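Putative HAD-hydrolase YfnB (Bacillus subtilis, PDB 3ED5) is a putative hydrolase of the haloacid dehalogenase superfamily that may act as a 5'-nucleotidase. Local coordinates at residues N114-F119 with L230-T235. Numbering follows the deposited sequence.
Sequences NLQQQF and LNIENT
Residues 114-119 begin in the last turn of helix 108-116 and run into a turn, Gln118 N and Phe119 N both hydrogen-bonding to Leu115 O (2.9 Å each), Phe119 extended toward strand 120-125. Against them runs segment 230-235, the end of helix 226-230, where Asn231 (positive phi, 53/53) forms a Schellman motif, and the extended tail from Ile232. The backbones approach antiparallel, CA to CA 6.7 Å for Asn114-Thr235 and 8.6 Å for Gln118-Ile232. Leu115 and Leu230, both mt, meet CD2 to CD1 at 3.7 Å; Leu115 CD2 lies 3.6 Å from Ile232 CD1 (chi1 p, chi2 142°). Phe119 (m, chi2 -91°) has Leu230 CD1 over one ring face, its CZ 3.7 Å from Ile232 CG2. Leu10 of strand 9-12 touches Leu115, Phe119 and Leu230. Asn114 (chi1 m) holds OD1 3.5 Å from Thr235 CG2; its ND2 hydrogen-bonds Tyr227 OH. Leu230 and Ile232 supply apolar contact to the Rossmann-like HAD core, while the exposed last modelled residues, Asn234 and Thr235, meet Asn114, with no hydrogen bond between the segments.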
ATOM      1  N   ASN A 114       6.132  14.157  13.070  1.00 33.75           N
ATOM      2  CA  ASN A 114       6.571  15.503  12.692  1.00 35.23           C
ATOM      3  C   ASN A 114       5.620  16.144  11.666  1.00 35.18           C
ATOM      4  O   ASN A 114       5.235  17.303  11.811  1.00 35.15           O
ATOM      5  CB  ASN A 114       8.030  15.474  12.169  1.00 35.48           C
ATOM      6  CG  ASN A 114       9.055  15.439  13.294  1.00 37.34           C
ATOM      7  OD1 ASN A 114       8.772  15.871  14.415  1.00 38.60           O
ATOM      8  ND2 ASN A 114      10.261  14.929  12.997  1.00 39.45           N
ATOM      9  N   LEU A 115       5.242  15.393  10.631  1.00 35.09           N
ATOM     10  CA  LEU A 115       4.400  15.991   9.578  1.00 34.58           C
ATOM     11  C   LEU A 115       2.993  16.347  10.040  1.00 34.33           C
ATOM     12  O   LEU A 115       2.405  17.335   9.559  1.00 33.42           O
ATOM     13  CB  LEU A 115       4.335  15.080   8.353  1.00 34.49           C
ATOM     14  CG  LEU A 115       5.662  14.740   7.661  1.00 34.56           C
ATOM     15  CD1 LEU A 115       5.372  13.897   6.404  1.00 36.60           C
ATOM     16  CD2 LEU A 115       6.497  15.977   7.308  1.00 38.84           C
ATOM     17  N   GLN A 116       2.461  15.570  10.987  1.00 32.87           N
ATOM     18  CA  GLN A 116       1.137  15.816  11.517  1.00 33.52           C
ATOM     19  C   GLN A 116       1.039  17.239  12.117  1.00 33.66           C
ATOM     20  O   GLN A 116      -0.031  17.830  12.128  1.00 33.57           O
ATOM     21  CB  GLN A 116       0.773  14.726  12.542  1.00 34.07           C
ATOM     22  CG  GLN A 116      -0.659  14.771  13.087  1.00 34.65           C
ATOM     23  CD  GLN A 116      -0.835  15.771  14.223  1.00 38.18           C
ATOM     24  OE1 GLN A 116       0.124  16.137  14.914  1.00 36.97           O
ATOM     25  NE2 GLN A 116      -2.071  16.246  14.407  1.00 41.81           N
ATOM     26  N   GLN A 117       2.158  17.752  12.614  1.00 33.47           N
ATOM     27  CA  GLN A 117       2.200  19.096  13.230  1.00 35.32           C
ATOM     28  C   GLN A 117       2.038  20.207  12.207  1.00 34.61           C
ATOM     29  O   GLN A 117       1.706  21.349  12.580  1.00 35.40           O
ATOM     30  CB  GLN A 117       3.522  19.283  13.955  1.00 36.31           C
ATOM     31  CG  GLN A 117       3.843  18.164  14.920  1.00 41.08           C
ATOM     32  CD  GLN A 117       3.721  18.597  16.333  1.00 48.81           C
ATOM     33  OE1 GLN A 117       2.711  18.331  16.992  1.00 53.12           O
ATOM     34  NE2 GLN A 117       4.739  19.306  16.821  1.00 51.21           N
ATOM     35  N   GLN A 118       2.299  19.919  10.928  1.00 34.26           N
ATOM     36  CA  GLN A 118       2.328  20.989   9.899  1.00 35.46           C
ATOM     37  C   GLN A 118       1.519  20.755   8.622  1.00 35.11           C
ATOM     38  O   GLN A 118       1.424  21.655   7.781  1.00 35.03           O
ATOM     39  CB  GLN A 118       3.771  21.285   9.500  1.00 36.70           C
ATOM     40  CG  GLN A 118       4.625  21.754  10.657  1.00 40.50           C
ATOM     41  CD  GLN A 118       5.948  22.295  10.187  1.00 47.89           C
ATOM     42  OE1 GLN A 118       6.004  23.288   9.450  1.00 51.00           O
ATOM     43  NE2 GLN A 118       7.027  21.659  10.613  1.00 50.13           N
ATOM     44  N   PHE A 119       0.975  19.553   8.463  1.00 33.17           N
ATOM     45  CA  PHE A 119       0.220  19.171   7.275  1.00 32.87           C
ATOM     46  C   PHE A 119      -0.993  18.366   7.692  1.00 32.96           C
ATOM     47  O   PHE A 119      -1.020  17.801   8.801  1.00 33.46           O
ATOM     48  CB  PHE A 119       1.090  18.292   6.354  1.00 32.73           C
ATOM     49  CG  PHE A 119       2.349  18.956   5.876  1.00 32.37           C
ATOM     50  CD1 PHE A 119       2.361  19.682   4.679  1.00 34.59           C
ATOM     51  CD2 PHE A 119       3.530  18.865   6.614  1.00 32.42           C
ATOM     52  CE1 PHE A 119       3.531  20.306   4.237  1.00 33.07           C
ATOM     53  CE2 PHE A 119       4.700  19.506   6.192  1.00 33.17           C
ATOM     54  CZ  PHE A 119       4.708  20.220   4.994  1.00 34.59           C
ATOM     55  N   LEU A 230       9.355  18.881   1.224  1.00 30.67           N
ATOM     56  CA  LEU A 230       8.229  19.625   1.819  1.00 31.97           C
ATOM     57  C   LEU A 230       8.685  20.979   2.362  1.00 33.11           C
ATOM     58  O   LEU A 230       7.840  21.795   2.799  1.00 33.06           O
ATOM     59  CB  LEU A 230       7.591  18.788   2.930  1.00 31.89           C
ATOM     60  CG  LEU A 230       6.958  17.480   2.439  1.00 33.10           C
ATOM     61  CD1 LEU A 230       6.434  16.701   3.649  1.00 36.14           C
ATOM     62  CD2 LEU A 230       5.828  17.725   1.427  1.00 33.96           C
ATOM     63  N   ASN A 231      10.010  21.204   2.347  1.00 33.06           N
ATOM     64  CA  ASN A 231      10.638  22.412   2.875  1.00 35.65           C
ATOM     65  C   ASN A 231      10.218  22.704   4.314  1.00 38.29           C
ATOM     66  O   ASN A 231       9.740  23.797   4.630  1.00 37.38           O
ATOM     67  CB  ASN A 231      10.377  23.634   1.976  1.00 35.40           C
ATOM     68  CG  ASN A 231      11.218  24.838   2.377  1.00 35.97           C
ATOM     69  OD1 ASN A 231      12.302  24.685   2.954  1.00 35.20           O
ATOM     70  ND2 ASN A 231      10.715  26.035   2.089  1.00 35.75           N
ATOM     71  N   ILE A 232      10.371  21.705   5.167  1.00 40.59           N
ATOM     72  CA  ILE A 232      10.189  21.891   6.608  1.00 44.60           C
ATOM     73  C   ILE A 232      11.402  21.315   7.333  1.00 47.28           C
ATOM     74  O   ILE A 232      11.999  20.338   6.869  1.00 46.94           O
ATOM     75  CB  ILE A 232       8.879  21.236   7.154  1.00 44.48           C
ATOM     76  CG1 ILE A 232       8.851  19.728   6.921  1.00 45.16           C
ATOM     77  CG2 ILE A 232       7.619  21.893   6.574  1.00 44.46           C
ATOM     78  CD1 ILE A 232       8.226  19.004   8.077  1.00 47.89           C
ATOM     79  N   GLU A 233      11.767  21.916   8.465  1.00 50.21           N
ATOM     80  CA  GLU A 233      12.899  21.428   9.267  1.00 53.49           C
ATOM     81  C   GLU A 233      12.565  20.161  10.051  1.00 54.94           C
ATOM     82  O   GLU A 233      11.511  20.073  10.690  1.00 55.47           O
ATOM     83  CB  GLU A 233      13.377  22.509  10.226  1.00 53.43           C
ATOM     84  CG  GLU A 233      13.405  23.876   9.588  1.00 56.85           C
ATOM     85  CD  GLU A 233      14.389  24.800  10.250  1.00 60.83           C
ATOM     86  OE1 GLU A 233      14.189  25.145  11.442  1.00 61.88           O
ATOM     87  OE2 GLU A 233      15.365  25.184   9.566  1.00 63.11           O
ATOM     88  N   ASN A 234      13.472  19.190  10.005  1.00 56.73           N
ATOM     89  CA  ASN A 234      13.335  17.960  10.779  1.00 58.40           C
ATOM     90  C   ASN A 234      13.476  18.211  12.282  1.00 59.59           C
ATOM     91  O   ASN A 234      14.342  18.986  12.715  1.00 60.05           O
ATOM     92  CB  ASN A 234      14.376  16.935  10.312  1.00 58.70           C
ATOM     93  CG  ASN A 234      14.264  15.588  11.044  1.00 60.02           C
ATOM     94  OD1 ASN A 234      13.422  15.396  11.932  1.00 60.92           O
ATOM     95  ND2 ASN A 234      15.123  14.647  10.660  1.00 60.77           N
ATOM     96  N   THR A 235      12.610  17.562  13.062  1.00 60.64           N
ATOM     97  CA  THR A 235      12.659  17.610  14.531  1.00 61.49           C
ATOM     98  C   THR A 235      12.077  16.320  15.122  1.00 61.50           C
ATOM     99  O   THR A 235      11.717  16.244  16.299  1.00 62.25           O
ATOM    100  CB  THR A 235      11.963  18.884  15.113  1.00 61.57           C
ATOM    101  OG1 THR A 235      12.239  18.975  16.514  1.00 63.33           O
ATOM    102  CG2 THR A 235      10.438  18.872  14.901  1.00 61.55           C
TER